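Local coordinates for protein ketosynthase (Streptomyces sp. MSC090213JE08, PDB 6KXD) that probably serves as the chain length factor of a ketosynthase/chain length factor pair that builds the polyketide chain of ishigamide, at residues 27-32 against 36-41; 320-325 against 334-339. All blocks are in the same frame, centred on the assembly; numbering follows the deposited sequence.

Contact 1: 27-32 against 36-41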
loop_
_atom_site.group_PDB
_atom_site.type_symbol
_atom_site.label_atom_id
_atom_site.label_comp_id
_atom_site.label_asym_id
_atom_site.label_seq_id
_atom_site.Cartn_x
_atom_site.Cartn_y
_atom_site.Cartn_z
ATOM N N ALA B 27 -9.519 18.888 -4.323
ATOM C CA ALA B 27 -8.649 18.560 -5.406
ATOM C C ALA B 27 -7.622 19.659 -5.601
ATOM O O ALA B 27 -7.884 20.842 -5.446
ATOM C CB ALA B 27 -9.412 18.349 -6.684
ATOM N N VAL B 28 -6.435 19.216 -5.977
ATOM C CA VAL B 28 -5.427 20.056 -6.463
ATOM C C VAL B 28 -5.062 19.390 -7.774
ATOM O O VAL B 28 -4.783 18.200 -7.801
ATOM C CB VAL B 28 -4.210 20.127 -5.522
ATOM C CG1 VAL B 28 -3.109 20.973 -6.126
ATOM C CG2 VAL B 28 -4.582 20.618 -4.132
ATOM N N SER B 29 -5.184 20.128 -8.848
ATOM C CA SER B 29 -5.231 19.488 -10.124
ATOM C C SER B 29 -4.687 20.417 -11.201
ATOM O O SER B 29 -4.374 21.578 -10.940
ATOM C CB SER B 29 -6.664 19.114 -10.419
ATOM O OG SER B 29 -7.358 20.271 -10.851
ATOM N N PRO B 30 -4.565 19.941 -12.461
ATOM C CA PRO B 30 -4.126 20.826 -13.535
ATOM C C PRO B 30 -5.083 21.998 -13.798
ATOM O O PRO B 30 -4.672 22.905 -14.473
ATOM C CB PRO B 30 -4.025 19.901 -14.756
ATOM C CG PRO B 30 -3.822 18.526 -14.127
ATOM C CD PRO B 30 -4.688 18.542 -12.894
ATOM N N TYR B 31 -6.285 21.975 -13.194
ATOM C CA TYR B 31 -7.213 23.084 -13.191
ATOM C C TYR B 31 -6.839 24.154 -12.178
ATOM O O TYR B 31 -7.298 25.255 -12.325
ATOM C CB TYR B 31 -8.627 22.618 -12.892
ATOM C CG TYR B 31 -9.215 21.857 -14.049
ATOM C CD1 TYR B 31 -9.091 22.368 -15.332
ATOM C CD2 TYR B 31 -9.906 20.674 -13.877
ATOM C CE1 TYR B 31 -9.617 21.705 -16.420
ATOM C CE2 TYR B 31 -10.455 20.002 -14.963
ATOM C CZ TYR B 31 -10.303 20.522 -16.241
ATOM O OH TYR B 31 -10.796 19.912 -17.365
ATOM N N GLY B 32 -6.029 23.804 -11.177
ATOM C CA GLY B 32 -5.618 24.752 -10.190
ATOM C C GLY B 32 -5.678 24.169 -8.808
ATOM O O GLY B 32 -5.819 22.965 -8.619
ATOM N N ALA B 36 -12.865 24.280 -6.054
ATOM C CA ALA B 36 -13.575 25.272 -6.898
ATOM C C ALA B 36 -12.937 25.308 -8.286
ATOM O O ALA B 36 -13.643 25.280 -9.305
ATOM C CB ALA B 36 -13.549 26.636 -6.252
ATOM N N GLU B 37 -11.599 25.367 -8.331
ATOM C CA GLU B 37 -10.902 25.450 -9.592
ATOM C C GLU B 37 -11.186 24.156 -10.375
ATOM O O GLU B 37 -11.320 24.187 -11.586
ATOM C CB GLU B 37 -9.382 25.638 -9.458
ATOM C CG GLU B 37 -8.933 27.066 -9.129
ATOM C CD GLU B 37 -9.154 27.433 -7.671
ATOM O OE1 GLU B 37 -8.848 28.598 -7.303
ATOM O OE2 GLU B 37 -9.653 26.559 -6.900
ATOM N N PHE B 38 -11.178 23.010 -9.675
ATOM C CA PHE B 38 -11.395 21.709 -10.334
ATOM C C PHE B 38 -12.802 21.691 -10.946
ATOM O O PHE B 38 -13.034 21.309 -12.128
ATOM C CB PHE B 38 -11.252 20.576 -9.323
ATOM C CG PHE B 38 -11.313 19.218 -9.955
ATOM C CD1 PHE B 38 -10.186 18.668 -10.553
ATOM C CD2 PHE B 38 -12.511 18.516 -10.015
ATOM C CE1 PHE B 38 -10.263 17.424 -11.176
ATOM C CE2 PHE B 38 -12.581 17.275 -10.623
ATOM C CZ PHE B 38 -11.463 16.737 -11.205
ATOM N N ALA B 39 -13.761 22.101 -10.119
ATOM C CA ALA B 39 -15.175 22.113 -10.497
ATOM C C ALA B 39 -15.370 23.040 -11.710
ATOM O O ALA B 39 -16.012 22.684 -12.718
ATOM C CB ALA B 39 -16.007 22.543 -9.305
ATOM N N ALA B 40 -14.772 24.224 -11.640
ATOM C CA ALA B 40 -14.811 25.171 -12.761
ATOM C C ALA B 40 -14.247 24.517 -14.027
ATOM O O ALA B 40 -14.870 24.572 -15.098
ATOM C CB ALA B 40 -14.090 26.441 -12.399
ATOM N N GLY B 41 -13.103 23.842 -13.909
ATOM C CA GLY B 41 -12.420 23.256 -15.076
ATOM C C GLY B 41 -13.223 22.120 -15.693
ATOM O O GLY B 41 -13.299 21.969 -16.931
#

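Contact 2: 320-325 against 334-339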
loop_
_atom_site.group_PDB
_atom_site.type_symbol
_atom_site.label_atom_id
_atom_site.label_comp_id
_atom_site.label_asym_id
_atom_site.label_seq_id
_atom_site.Cartn_x
_atom_site.Cartn_y
_atom_site.Cartn_z
ATOM N N PRO B 320 -16.978 16.044 -19.183
ATOM C CA PRO B 320 -15.869 16.110 -20.142
ATOM C C PRO B 320 -14.825 15.004 -19.960
ATOM O O PRO B 320 -14.664 14.476 -18.854
ATOM C CB PRO B 320 -15.291 17.505 -19.880
ATOM C CG PRO B 320 -16.477 18.292 -19.343
ATOM C CD PRO B 320 -17.183 17.299 -18.442
ATOM N N SER B 321 -14.134 14.659 -21.045
ATOM C CA SER B 321 -13.109 13.614 -21.029
ATOM C C SER B 321 -12.071 13.973 -19.964
ATOM O O SER B 321 -11.724 15.117 -19.838
ATOM C CB SER B 321 -12.418 13.408 -22.341
ATOM O OG SER B 321 -11.451 12.363 -22.208
ATOM N N MET B 322 -11.614 12.959 -19.232
ATOM C CA MET B 322 -10.473 13.063 -18.320
ATOM C C MET B 322 -9.194 13.342 -19.111
ATOM O O MET B 322 -8.245 13.831 -18.536
ATOM C CB MET B 322 -10.269 11.778 -17.516
ATOM C CG MET B 322 -11.355 11.532 -16.501
ATOM S SD MET B 322 -11.431 12.865 -15.279
ATOM C CE MET B 322 -12.845 13.796 -15.852
ATOM N N GLU B 323 -9.184 13.089 -20.427
ATOM C CA GLU B 323 -8.022 13.448 -21.299
ATOM C C GLU B 323 -7.630 14.923 -21.170
ATOM O O GLU B 323 -6.510 15.251 -21.372
ATOM C CB GLU B 323 -8.325 13.197 -22.780
ATOM C CG GLU B 323 -8.000 11.795 -23.220
ATOM C CD GLU B 323 -8.518 11.464 -24.608
ATOM O OE1 GLU B 323 -8.419 10.282 -24.994
ATOM O OE2 GLU B 323 -9.031 12.386 -25.284
ATOM N N LEU B 324 -8.546 15.808 -20.788
ATOM C CA LEU B 324 -8.233 17.218 -20.685
ATOM C C LEU B 324 -7.178 17.480 -19.591
ATOM O O LEU B 324 -6.546 18.529 -19.607
ATOM C CB LEU B 324 -9.525 17.967 -20.358
ATOM C CG LEU B 324 -10.571 18.002 -21.475
ATOM C CD1 LEU B 324 -11.937 18.386 -20.918
ATOM C CD2 LEU B 324 -10.162 18.984 -22.565
ATOM N N LEU B 325 -7.038 16.548 -18.639
ATOM C CA LEU B 325 -6.058 16.652 -17.513
ATOM C C LEU B 325 -4.741 15.928 -17.795
ATOM O O LEU B 325 -3.842 15.916 -16.929
ATOM C CB LEU B 325 -6.681 16.053 -16.260
ATOM C CG LEU B 325 -7.956 16.722 -15.768
ATOM C CD1 LEU B 325 -8.397 16.075 -14.460
ATOM C CD2 LEU B 325 -7.758 18.212 -15.612
ATOM N N SER B 334 -9.653 9.413 -8.518
ATOM C CA SER B 334 -10.136 10.436 -7.625
ATOM C C SER B 334 -10.621 11.652 -8.427
ATOM O O SER B 334 -11.649 12.248 -8.110
ATOM C CB SER B 334 -9.054 10.789 -6.611
ATOM O OG SER B 334 -8.773 9.674 -5.821
ATOM N N PHE B 335 -9.880 12.028 -9.461
ATOM C CA PHE B 335 -10.295 13.106 -10.345
ATOM C C PHE B 335 -11.585 12.701 -11.046
ATOM O O PHE B 335 -12.481 13.519 -11.161
ATOM C CB PHE B 335 -9.228 13.468 -11.344
ATOM C CG PHE B 335 -8.063 14.226 -10.787
ATOM C CD1 PHE B 335 -8.112 14.767 -9.513
ATOM C CD2 PHE B 335 -6.950 14.432 -11.552
ATOM C CE1 PHE B 335 -7.039 15.483 -9.013
ATOM C CE2 PHE B 335 -5.872 15.136 -11.048
ATOM C CZ PHE B 335 -5.947 15.693 -9.799
ATOM N N GLN B 336 -11.740 11.401 -11.325
ATOM C CA GLN B 336 -12.959 10.945 -12.003
ATOM C C GLN B 336 -14.200 11.099 -11.113
ATOM O O GLN B 336 -15.231 11.622 -11.564
ATOM C CB GLN B 336 -12.794 9.513 -12.487
ATOM C CG GLN B 336 -11.810 9.451 -13.627
ATOM C CD GLN B 336 -11.365 8.036 -13.836
ATOM O OE1 GLN B 336 -10.215 7.693 -13.670
ATOM N NE2 GLN B 336 -12.306 7.200 -14.197
ATOM N N ILE B 337 -14.071 10.662 -9.864
ATOM C CA ILE B 337 -15.093 10.786 -8.888
ATOM C C ILE B 337 -15.355 12.276 -8.651
ATOM O O ILE B 337 -16.478 12.695 -8.663
ATOM C CB ILE B 337 -14.737 10.028 -7.607
ATOM C CG1 ILE B 337 -14.712 8.512 -7.837
ATOM C CG2 ILE B 337 -15.722 10.416 -6.531
ATOM C CD1 ILE B 337 -14.175 7.728 -6.686
ATOM N N ALA B 338 -14.315 13.074 -8.455
ATOM C CA ALA B 338 -14.469 14.529 -8.290
ATOM C C ALA B 338 -15.168 15.179 -9.495
ATOM O O ALA B 338 -15.999 16.079 -9.285
ATOM C CB ALA B 338 -13.161 15.191 -8.015
ATOM N N ALA B 339 -14.846 14.759 -10.721
ATOM C CA ALA B 339 -15.506 15.295 -11.895
ATOM C C ALA B 339 -17.011 14.995 -11.828
ATOM O O ALA B 339 -17.824 15.841 -12.181
ATOM C CB ALA B 339 -14.877 14.780 -13.152
#

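Contact 1: 27-32 against 36-41
The Y31 ring has G41 CA laid over one face, a CH-pi contact 3.4 Å from the ring centroid and only 9° off the ring normal, while F38 CD1 lies at its edge, in the ring plane. The motif is a tight beta hairpin: strand 20-29 turns through a type I turn, S29 to G32, into strand 32-33, and the chain then enters helix 35-44, which packs back against the turn. The Y31 edge points in turn toward the face of F38, an offset edge-to-face pair with planes at 71° and centroids 5.8 Å apart. S29 OG meets the F38 ring at its edge, 3.3 Å from F38 CD1, and A27 CB comes in obliquely, 3.9 Å from F38 CG. F38 CG stands anti to the backbone N (chi1 -174°), which brings the ring to these two strand residues. An ST turn, with Y31 N donating to S29 OG, stiffens the bend. Y31 OH passes G41 O and donates to A46 O. A leucine in place of Y31 would probably leave A46 O without this donor and uncover G41 CA. At G41 a CB would run into Y31 CD1; at G32 one would strike E37 CG and also jam against the carbonyl O of Y31, so the backbone there calls for glycine by itself. E37 CB rests 3.6 Å from Y31 O and 3.9 Å from G32 CA, while its carboxylate leads away.

Contact 2: 320-325 against 334-339
F335 opens the contact: L325 CD1 lies 3.6 Å from F335 CD2. CG of the leucine lies beside its own backbone N (chi1 -61°), and the extended chain beyond delivers CD1 obliquely to the ring. Q336 follows with its aliphatic part: Q336 CG touches M322 CG at 3.6 Å, and M322 SD sits 3.8 Å from the same Q336 CG, the two chains passing at a slant. The amide of Q336 is occupied on both ends, NE2 by the carbonyl oxygens of V291 and C358, OE1 by the hydroxyl of S332, which probably fixes the rotation of the amide. Helix 332-344 is consistent with one of the two buried helices between the sheets of the thiolase fold. Here the 3-10 segment 322-325 packs against it, its start overlapped by an ST turn in which E323 N donates to S321 OG; within the 3-10 turn itself, L325 N is bonded to M322 O at 3.0 Å. One turn further along the helix, A339 presents its CB to the end of the methionine. M322 gets there by folding twice, at chi2 (-61°) and chi3 (102°), so that the sulfur passes alongside Q336 and the methyl bends on to the alanine, M322 CE ending 3.5 Å from A339 CB.

Both contacts are buried, but contact 1, which joins a hairpin turn to the helix that follows it, has one exposed touching residue, E37, whereas every touching residue of contact 2 is buried. Their chemistry differs too: contact 1 uses aromatic ring geometry and glycines that allow close approach, contact 2 aliphatic and thioether packing beside an amide hydrogen-bonded at both its N and its O. The two meet directly, with centres about 10 Å apart. F38 of helix 35-44 packs on F335, A338 and A339 of helix 332-344, its CE2 3.4 Å from A338 CB, with Y31 against L325 beside it, Y31 CE2 coming within 3.3 Å of L325 CD2.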